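Local coordinates for CysE, serine acetyltransferase (Brucella abortus, PDB 4HZD), which probably transfers the acetyl group of acetyl-coenzyme A to L-serine, the activating step of cysteine biosynthesis, at residues Ala54-Ile59 with Thr76-Leu81; Thr152-Ala157 with Thr170-Gly175; Ala214-Leu219 with Ser228-Gly233. All coordinates share one frame; numbering follows the deposited sequence.

Contact 1 (Ala54-Ile59 with Thr76-Leu81); sequences AVMHRI and TFDTML
Met56 and Phe77 meet where the helical segments 54-59 and 76-81 pass in roughly antiparallel directions, their axes 10.2 Å apart at closest approach and their N-to-C directions 146° apart; the CA atoms of this pair are 6.2 Å from each other. Both residues point toward the opposite helix, and their side chains slide past one another in opposite directions. With its CG beside the backbone N and anti to the carbonyl carbon (chi1 -62°), Met56 reaches out across the base of the aromatic side chain before bending at chi3. Met56 CG is 3.7 Å from Phe77 CG, and Met56 SD lies 3.7 Å from Phe77 CB. The sulfur is thus nearer the root of the phenylalanine than the middle of its ring: Met56 SD is 5.1 Å from the Phe77 ring centroid and 54° off the ring normal, an oblique Met-aromatic contact. One turn later, the Ile59 side chain runs at about a right angle to that of Phe77. Ile59 CG2 arrives at the ring edge, close to the ring plane, 3.8 Å from Phe77 CE2. Leu81 adds a looser contact, with Leu81 CD2 4.4 Å from Met56 SD. No hydrogen bond links the segments; the contacts described are between apolar side chains. Trp87 of helix 87-101 meets the Phe77 ring and also touches Met56 and Leu81, while Ile59 packs on helix 116-132. The arrangement is that of an antiparallel pair of consecutive helices, 51-63 and 70-83, buried in the helical N-terminal region of a serine acetyltransferase.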
loop_
_atom_site.group_PDB
_atom_site.type_symbol
_atom_site.label_atom_id
_atom_site.label_comp_id
_atom_site.label_asym_id
_atom_site.label_seq_id
_atom_site.Cartn_x
_atom_site.Cartn_y
_atom_site.Cartn_z
ATOM N N ALA A 54 -10.229 12.012 16.322
ATOM C CA ALA A 54 -10.439 10.565 16.151
ATOM C C ALA A 54 -11.377 10.200 14.963
ATOM O O ALA A 54 -11.076 9.240 14.212
ATOM C CB ALA A 54 -10.992 9.951 17.439
ATOM N N VAL A 55 -12.522 10.898 14.877
ATOM C CA VAL A 55 -13.573 10.681 13.840
ATOM C C VAL A 55 -12.976 11.032 12.483
ATOM O O VAL A 55 -13.039 10.213 11.537
ATOM C CB VAL A 55 -14.899 11.510 14.123
ATOM C CG1 VAL A 55 -15.898 11.520 12.950
ATOM C CG2 VAL A 55 -15.622 10.989 15.366
ATOM N N MET A 56 -12.352 12.199 12.387
ATOM C CA MET A 56 -11.668 12.586 11.117
ATOM C C MET A 56 -10.621 11.580 10.694
ATOM O O MET A 56 -10.559 11.218 9.503
ATOM C CB MET A 56 -11.033 13.981 11.215
ATOM C CG MET A 56 -12.073 15.053 11.447
ATOM S SD MET A 56 -11.476 16.747 11.540
ATOM C CE MET A 56 -10.013 16.561 12.541
ATOM N N HIS A 57 -9.807 11.123 11.657
ATOM C CA HIS A 57 -8.801 10.117 11.376
ATOM C C HIS A 57 -9.395 8.790 10.926
ATOM O O HIS A 57 -8.984 8.253 9.896
ATOM C CB HIS A 57 -7.889 9.898 12.566
ATOM C CG HIS A 57 -6.910 8.772 12.376
ATOM N ND1 HIS A 57 -5.629 8.979 12.031
ATOM C CD2 HIS A 57 -7.058 7.413 12.515
ATOM C CE1 HIS A 57 -4.982 7.808 11.954
ATOM N NE2 HIS A 57 -5.856 6.844 12.240
ATOM N N ARG A 58 -10.339 8.239 11.688
ATOM C CA ARG A 58 -11.021 7.006 11.263
ATOM C C ARG A 58 -11.563 7.102 9.842
ATOM O O ARG A 58 -11.308 6.213 8.988
ATOM C CB ARG A 58 -12.169 6.667 12.211
ATOM C CG ARG A 58 -12.890 5.376 11.828
ATOM C CD ARG A 58 -12.066 4.179 12.301
ATOM N NE ARG A 58 -12.358 2.921 11.621
ATOM C CZ ARG A 58 -11.593 2.380 10.672
ATOM N NH1 ARG A 58 -10.539 3.031 10.227
ATOM N NH2 ARG A 58 -11.907 1.195 10.142
ATOM N N ILE A 59 -12.275 8.193 9.560
ATOM C CA ILE A 59 -12.945 8.311 8.288
ATOM C C ILE A 59 -11.925 8.505 7.168
ATOM O O ILE A 59 -12.049 7.883 6.110
ATOM C CB ILE A 59 -13.999 9.427 8.269
ATOM C CG1 ILE A 59 -15.136 9.096 9.255
ATOM C CG2 ILE A 59 -14.603 9.497 6.881
ATOM C CD1 ILE A 59 -16.130 10.213 9.397
ATOM N N THR A 76 -8.166 18.086 4.930
ATOM C CA THR A 76 -9.372 18.723 4.416
ATOM C C THR A 76 -10.519 18.700 5.464
ATOM O O THR A 76 -11.106 19.742 5.743
ATOM C CB THR A 76 -9.761 18.117 3.038
ATOM O OG1 THR A 76 -8.587 18.121 2.227
ATOM C CG2 THR A 76 -10.863 18.934 2.366
ATOM N N PHE A 77 -10.827 17.533 6.042
ATOM C CA PHE A 77 -11.632 17.472 7.282
ATOM C C PHE A 77 -11.282 18.534 8.347
ATOM O O PHE A 77 -12.178 19.211 8.846
ATOM C CB PHE A 77 -11.529 16.097 7.933
ATOM C CG PHE A 77 -12.762 15.258 7.791
ATOM C CD1 PHE A 77 -13.990 15.722 8.256
ATOM C CD2 PHE A 77 -12.687 13.985 7.212
ATOM C CE1 PHE A 77 -15.142 14.943 8.122
ATOM C CE2 PHE A 77 -13.836 13.197 7.076
ATOM C CZ PHE A 77 -15.052 13.680 7.542
ATOM N N ASP A 78 -9.995 18.677 8.696
ATOM C CA ASP A 78 -9.535 19.722 9.629
ATOM C C ASP A 78 -10.016 21.122 9.209
ATOM O O ASP A 78 -10.429 21.897 10.053
ATOM C CB ASP A 78 -7.995 19.798 9.701
ATOM C CG ASP A 78 -7.340 18.582 10.363
ATOM O OD1 ASP A 78 -7.920 17.991 11.292
ATOM O OD2 ASP A 78 -6.188 18.254 9.987
ATOM N N THR A 79 -9.886 21.447 7.917
ATOM C CA THR A 79 -10.335 22.713 7.331
ATOM C C THR A 79 -11.872 22.907 7.509
ATOM O O THR A 79 -12.332 23.989 7.926
ATOM C CB THR A 79 -9.934 22.825 5.823
ATOM O OG1 THR A 79 -8.501 22.872 5.726
ATOM C CG2 THR A 79 -10.430 24.103 5.241
ATOM N N MET A 80 -12.643 21.843 7.226
ATOM C CA MET A 80 -14.093 21.845 7.453
ATOM C C MET A 80 -14.456 22.149 8.930
ATOM O O MET A 80 -15.253 23.031 9.197
ATOM C CB MET A 80 -14.722 20.549 6.942
ATOM C CG MET A 80 -16.246 20.569 6.918
ATOM S SD MET A 80 -16.879 19.950 8.475
ATOM C CE MET A 80 -16.930 18.210 8.021
ATOM N N LEU A 81 -13.831 21.466 9.881
ATOM C CA LEU A 81 -14.111 21.719 11.301
ATOM C C LEU A 81 -13.797 23.167 11.708
ATOM O O LEU A 81 -14.577 23.820 12.408
ATOM C CB LEU A 81 -13.316 20.752 12.172
ATOM C CG LEU A 81 -13.316 20.982 13.679
ATOM C CD1 LEU A 81 -14.745 20.930 14.226
ATOM C CD2 LEU A 81 -12.366 20.000 14.382
#

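Contact 2 (Thr152-Ala157 with Thr170-Gly175)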
loop_
_atom_site.group_PDB
_atom_site.type_symbol
_atom_site.label_atom_id
_atom_site.label_comp_id
_atom_site.label_asym_id
_atom_site.label_seq_id
_atom_site.Cartn_x
_atom_site.Cartn_y
_atom_site.Cartn_z
ATOM N N THR A 152 -22.973 4.121 0.152
ATOM C CA THR A 152 -23.926 5.203 0.394
ATOM C C THR A 152 -23.637 6.243 -0.671
ATOM O O THR A 152 -22.550 6.843 -0.693
ATOM C CB THR A 152 -23.754 5.822 1.803
ATOM O OG1 THR A 152 -22.379 6.124 2.005
ATOM C CG2 THR A 152 -24.138 4.815 2.913
ATOM N N ASP A 153 -24.573 6.408 -1.594
ATOM C CA ASP A 153 -24.411 7.365 -2.702
ATOM C C ASP A 153 -25.272 8.587 -2.346
ATOM O O ASP A 153 -26.507 8.596 -2.532
ATOM C CB ASP A 153 -24.777 6.715 -4.053
ATOM C CG ASP A 153 -24.785 7.694 -5.184
ATOM O OD1 ASP A 153 -24.703 8.894 -4.864
ATOM O OD2 ASP A 153 -24.843 7.292 -6.385
ATOM N N ILE A 154 -24.624 9.588 -1.779
ATOM C CA ILE A 154 -25.318 10.810 -1.328
ATOM C C ILE A 154 -24.791 11.986 -2.135
ATOM O O ILE A 154 -23.584 12.301 -2.080
ATOM C CB ILE A 154 -25.113 11.045 0.183
ATOM C CG1 ILE A 154 -25.487 9.783 0.981
ATOM C CG2 ILE A 154 -25.889 12.268 0.654
ATOM C CD1 ILE A 154 -25.191 9.786 2.475
ATOM N N HIS A 155 -25.669 12.643 -2.898
ATOM C CA HIS A 155 -25.235 13.810 -3.639
ATOM C C HIS A 155 -24.785 14.918 -2.704
ATOM O O HIS A 155 -25.449 15.192 -1.707
ATOM C CB HIS A 155 -26.317 14.318 -4.578
ATOM C CG HIS A 155 -25.802 15.313 -5.586
ATOM N ND1 HIS A 155 -25.522 16.602 -5.270
ATOM C CD2 HIS A 155 -25.465 15.159 -6.924
ATOM C CE1 HIS A 155 -25.068 17.235 -6.370
ATOM N NE2 HIS A 155 -25.057 16.361 -7.374
ATOM N N PRO A 156 -23.630 15.564 -2.997
ATOM C CA PRO A 156 -23.133 16.578 -2.052
ATOM C C PRO A 156 -24.056 17.778 -1.825
ATOM O O PRO A 156 -23.883 18.450 -0.835
ATOM C CB PRO A 156 -21.803 17.059 -2.672
ATOM C CG PRO A 156 -21.365 15.937 -3.567
ATOM C CD PRO A 156 -22.629 15.237 -4.037
ATOM N N ALA A 157 -25.026 18.016 -2.705
ATOM C CA ALA A 157 -25.986 19.137 -2.563
ATOM C C ALA A 157 -27.144 18.759 -1.663
ATOM O O ALA A 157 -27.938 19.630 -1.278
ATOM C CB ALA A 157 -26.519 19.595 -3.929
ATOM N N THR A 170 -26.058 0.050 3.755
ATOM C CA THR A 170 -25.770 -0.419 2.396
ATOM C C THR A 170 -26.901 -0.105 1.387
ATOM O O THR A 170 -28.033 -0.539 1.567
ATOM C CB THR A 170 -25.609 -1.951 2.379
ATOM O OG1 THR A 170 -24.740 -2.373 3.439
ATOM C CG2 THR A 170 -25.149 -2.462 0.955
ATOM N N GLY A 171 -26.574 0.594 0.299
ATOM C CA GLY A 171 -27.506 0.755 -0.829
ATOM C C GLY A 171 -28.251 2.090 -0.776
ATOM O O GLY A 171 -29.087 2.360 -1.616
ATOM N N LEU A 172 -27.955 2.905 0.235
ATOM C CA LEU A 172 -28.528 4.228 0.318
ATOM C C LEU A 172 -28.200 5.100 -0.871
ATOM O O LEU A 172 -27.043 5.237 -1.259
ATOM C CB LEU A 172 -28.109 4.951 1.615
ATOM C CG LEU A 172 -28.665 6.366 1.860
ATOM C CD1 LEU A 172 -30.170 6.347 2.156
ATOM C CD2 LEU A 172 -27.931 7.030 3.014
ATOM N N VAL A 173 -29.251 5.692 -1.430
ATOM C CA VAL A 173 -29.146 6.700 -2.464
ATOM C C VAL A 173 -29.968 7.951 -2.066
ATOM O O VAL A 173 -31.180 7.886 -1.768
ATOM C CB VAL A 173 -29.606 6.177 -3.856
ATOM C CG1 VAL A 173 -29.569 7.292 -4.883
ATOM C CG2 VAL A 173 -28.778 4.992 -4.354
ATOM N N VAL A 174 -29.310 9.104 -2.091
ATOM C CA VAL A 174 -29.949 10.372 -1.792
ATOM C C VAL A 174 -29.622 11.369 -2.905
ATOM O O VAL A 174 -28.440 11.698 -3.160
ATOM C CB VAL A 174 -29.485 10.915 -0.428
ATOM C CG1 VAL A 174 -30.089 12.288 -0.094
ATOM C CG2 VAL A 174 -29.767 9.876 0.650
ATOM N N GLY A 175 -30.682 11.865 -3.529
ATOM C CA GLY A 175 -30.569 12.791 -4.631
ATOM C C GLY A 175 -30.176 14.210 -4.264
ATOM O O GLY A 175 -30.250 14.642 -3.114
HETATM O O HOH W 1 -26.864 10.417 -5.311
#
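Asp153 has its CG anti to the backbone N (chi1 173°), on the same sheet face as Val173, whereas Ile154, with CG1 beside its own N and anti to the carbonyl carbon (chi1 -52°), meets Leu172 and Val174 on the other. Ile154 CG2 lies alongside Val174, 4.0 Å from its CB, the two side chains pointing the same way. Ile154 CD1 instead meets Leu172 CD2 tip to tip at 3.9 Å. Between the faces run parallel strands in which Asp153 is bonded through both its N and its O: Asp153 N donates to Leu172 O at 2.8 Å, and Asp153 O accepts from Val174 N at 2.9 Å. Val174 O then takes the nearly straight bond from His155 N, also 2.9 Å long (177°). A water lies 2.7 Å from Asp153 OD1 and 3.0 Å from Val174 O, placed to bridge them, though it has more acceptors in reach than protons. OD1 of Asp153 also receives Gln143 NE2 from helix 136-149, and OD2 is hydrogen-bonded to His168 ND1 of a neighbouring subunit. His168 belongs to the coenzyme A pocket, and Val173 itself lies near a bound coenzyme. Beyond strand pairing, then, the first coils of the beta-helix hold a buried carboxylate that, through its OD2 bond, may help set the orientation of a coenzyme-pocket histidine across the subunit interface.

Contact 3 (Ala214-Leu219 with Ser228-Gly233). With COA (coenzyme A), chain C.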
loop_
_atom_site.group_PDB
_atom_site.type_symbol
_atom_site.label_atom_id
_atom_site.label_comp_id
_atom_site.label_asym_id
_atom_site.label_seq_id
_atom_site.Cartn_x
_atom_site.Cartn_y
_atom_site.Cartn_z
ATOM N N ALA A 214 -36.196 -0.614 5.856
ATOM C CA ALA A 214 -35.240 -1.171 4.880
ATOM C C ALA A 214 -35.822 -1.308 3.498
ATOM O O ALA A 214 -36.955 -1.813 3.322
ATOM C CB ALA A 214 -34.711 -2.535 5.336
ATOM N N GLY A 215 -35.054 -0.893 2.503
ATOM C CA GLY A 215 -35.481 -1.054 1.112
ATOM C C GLY A 215 -36.568 -0.112 0.611
ATOM O O GLY A 215 -37.017 -0.279 -0.515
ATOM N N ALA A 216 -37.013 0.856 1.427
ATOM C CA ALA A 216 -38.030 1.800 0.979
ATOM C C ALA A 216 -37.526 2.709 -0.163
ATOM O O ALA A 216 -36.368 3.183 -0.129
ATOM C CB ALA A 216 -38.507 2.646 2.149
ATOM N N LYS A 217 -38.369 2.936 -1.177
ATOM C CA LYS A 217 -38.114 3.963 -2.188
ATOM C C LYS A 217 -39.077 5.124 -2.000
ATOM O O LYS A 217 -40.312 4.928 -2.043
ATOM C CB LYS A 217 -38.267 3.427 -3.626
ATOM C CG LYS A 217 -38.059 1.930 -3.791
ATOM C CD LYS A 217 -36.604 1.555 -3.926
ATOM C CE LYS A 217 -36.474 0.038 -3.835
ATOM N NZ LYS A 217 -35.323 -0.315 -2.955
ATOM N N ILE A 218 -38.540 6.328 -1.806
ATOM C CA ILE A 218 -39.351 7.527 -1.655
ATOM C C ILE A 218 -38.974 8.402 -2.864
ATOM O O ILE A 218 -37.790 8.776 -3.041
ATOM C CB ILE A 218 -39.130 8.203 -0.298
ATOM C CG1 ILE A 218 -39.377 7.186 0.836
ATOM C CG2 ILE A 218 -40.040 9.410 -0.135
ATOM C CD1 ILE A 218 -39.057 7.688 2.233
ATOM N N LEU A 219 -39.951 8.660 -3.749
ATOM C CA LEU A 219 -39.615 9.197 -5.095
ATOM C C LEU A 219 -40.396 10.433 -5.439
ATOM O O LEU A 219 -41.617 10.391 -5.437
ATOM C CB LEU A 219 -39.846 8.169 -6.196
ATOM C CG LEU A 219 -39.250 6.779 -6.005
ATOM C CD1 LEU A 219 -39.744 5.885 -7.130
ATOM C CD2 LEU A 219 -37.727 6.873 -5.971
ATOM N N SER A 228 -43.571 10.409 11.160
ATOM C CA SER A 228 -44.105 9.286 10.394
ATOM C C SER A 228 -43.086 8.197 10.190
ATOM O O SER A 228 -41.865 8.438 10.310
ATOM C CB SER A 228 -44.679 9.780 9.074
ATOM O OG SER A 228 -45.755 10.665 9.381
ATOM N N LYS A 229 -43.598 7.001 9.895
ATOM C CA LYS A 229 -42.790 5.809 9.683
ATOM C C LYS A 229 -43.083 5.136 8.338
ATOM O O LYS A 229 -44.241 4.954 7.949
ATOM C CB LYS A 229 -42.970 4.806 10.821
ATOM C CG LYS A 229 -42.558 5.305 12.199
ATOM C CD LYS A 229 -43.078 4.361 13.278
ATOM C CE LYS A 229 -42.562 4.724 14.674
ATOM N NZ LYS A 229 -42.347 6.195 14.825
ATOM N N ILE A 230 -42.012 4.780 7.631
ATOM C CA ILE A 230 -42.123 4.102 6.340
ATOM C C ILE A 230 -41.716 2.650 6.519
ATOM O O ILE A 230 -40.548 2.336 6.803
ATOM C CB ILE A 230 -41.308 4.815 5.206
ATOM C CG1 ILE A 230 -41.482 6.343 5.228
ATOM C CG2 ILE A 230 -41.578 4.203 3.819
ATOM C CD1 ILE A 230 -42.798 6.897 4.703
ATOM N N ALA A 231 -42.685 1.753 6.390
ATOM C CA ALA A 231 -42.417 0.321 6.586
ATOM C C ALA A 231 -41.394 -0.215 5.587
ATOM O O ALA A 231 -41.205 0.365 4.521
ATOM C CB ALA A 231 -43.707 -0.485 6.497
ATOM N N ALA A 232 -40.749 -1.333 5.919
ATOM C CA ALA A 232 -39.722 -1.907 5.037
ATOM C C ALA A 232 -40.362 -2.168 3.683
ATOM O O ALA A 232 -41.541 -2.576 3.606
ATOM C CB ALA A 232 -39.192 -3.224 5.612
ATOM N N GLY A 233 -39.613 -1.918 2.616
ATOM C CA GLY A 233 -40.073 -2.220 1.265
ATOM C C GLY A 233 -41.185 -1.365 0.652
ATOM O O GLY A 233 -41.622 -1.647 -0.458
HETATM N N1A COA C . -45.174 -4.115 4.075
HETATM C C2A COA C . -46.486 -4.313 3.821
HETATM N N3A COA C . -47.439 -4.270 4.777
HETATM C C4A COA C . -47.109 -4.039 6.079
HETATM C C5A COA C . -45.697 -3.829 6.441
HETATM C C6A COA C . -44.709 -3.877 5.328
HETATM N N6A COA C . -43.380 -3.692 5.546
HETATM N N7A COA C . -45.680 -3.624 7.779
HETATM C C8A COA C . -46.961 -3.693 8.234
HETATM N N9A COA C . -47.805 -3.943 7.215
HETATM C C1B COA C . -49.283 -4.106 7.267
HETATM C C2B COA C . -49.693 -5.402 7.951
HETATM O O2B COA C . -49.657 -6.503 7.041
HETATM C C3B COA C . -51.099 -5.080 8.419
HETATM O O3B COA C . -52.055 -5.375 7.380
HETATM P P3B COA C . -53.467 -6.124 7.669
HETATM O O7A COA C . -54.031 -5.321 8.827
HETATM O O8A COA C . -53.092 -7.553 8.005
HETATM O O9A COA C . -54.242 -6.016 6.368
HETATM C C4B COA C . -51.051 -3.576 8.707
HETATM O O4B COA C . -49.931 -3.049 7.981
HETATM C C5B COA C . -50.868 -3.266 10.191
HETATM O O5B COA C . -49.618 -3.802 10.638
HETATM P P1A COA C . -48.920 -3.352 12.023
HETATM O O1A COA C . -47.710 -4.242 12.214
HETATM O O2A COA C . -49.990 -3.289 13.097
HETATM O O3A COA C . -48.442 -1.836 11.690
HETATM P P2A COA C . -47.183 -1.087 12.386
HETATM O O4A COA C . -47.079 -1.579 13.809
HETATM O O5A COA C . -47.295 0.402 12.127
HETATM O O6A COA C . -45.913 -1.651 11.547
HETATM C CBP COA C . -43.687 -1.008 10.663
HETATM C CCP COA C . -44.552 -1.338 11.884
HETATM C CDP COA C . -44.550 -0.968 9.410
HETATM C CEP COA C . -43.082 0.379 10.904
HETATM C CAP COA C . -42.584 -2.096 10.536
HETATM O OAP COA C . -43.140 -3.428 10.454
HETATM C C9P COA C . -41.620 -1.911 9.379
HETATM O O9P COA C . -41.717 -2.583 8.353
HETATM N N8P COA C . -40.675 -0.986 9.564
HETATM C C7P COA C . -39.316 -1.111 9.083
HETATM C C6P COA C . -38.397 -1.828 10.068
HETATM C C5P COA C . -37.135 -2.262 9.354
HETATM O O5P COA C . -36.909 -1.882 8.214
HETATM N N4P COA C . -36.323 -3.068 10.063
HETATM C C3P COA C . -35.154 -3.770 9.559
HETATM C C2P COA C . -34.246 -4.221 10.701
HETATM S S1P COA C . -32.618 -4.636 10.035
#
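Ile230 turns toward segment 214-219 and meets both Ala216 and Ile218 inside the left-handed beta-helix, where successive faces of the coil are joined by short turns. Its two branches divide the work. Ile230 CG1 lies beside the backbone N (chi1 -44°), which places CG2 anti to that N; Ile230 CG2 comes to 3.8 Å from Ala216 CB, while Ile230 CG1 meets the tip of Ile218, whose CD1 lies 4.1 Å away. The two isoleucines approach at a slant. Ile212, Val236 and Val246 continue this apolar filling from neighbouring strands. At the corner, backbone replaces side chain: Gly233 N donates to Ala214 O at 2.8 Å, the donor tilted from the carbonyl plane. Both Gly215 and Gly233 have positive phi, which glycine adopts readily. Backbone groups of the turns bind coenzyme A. Ala214 N binds the pantetheine oxygen O5P at 2.8 Å, and Ala232 N binds O9P at 2.9 Å, both nearly straight. Ala232 is also part of the magnesium site, and in a neighbouring subunit Thr191 packs on Ala214, Leu219 on Ala232. Ala232 O accepts a hydrogen bond from the adenine N6A of coenzyme A at 2.9 Å.

Overall arrangement
From the N terminus the three contacts follow in series, none nested in or crossing another. Contact 1 closes a connection of 16 residues within the helical part of the chain. After helices 116-132 and 136-149 the chain enters the beta-helix, where contact 2 closes one coil by pairing strands 152-154 and 172-174. Contact 3 comes later and spans only eight intervening residues, joining the turn before strand 217-219 to the one after strand 229-230, in two different sheets. Contacts 2 and 3 reach a common sheet, their centres 15 Å apart, whereas the centres of contacts 1 and 3 lie 32 Å apart, on opposite sides of the chain's centre.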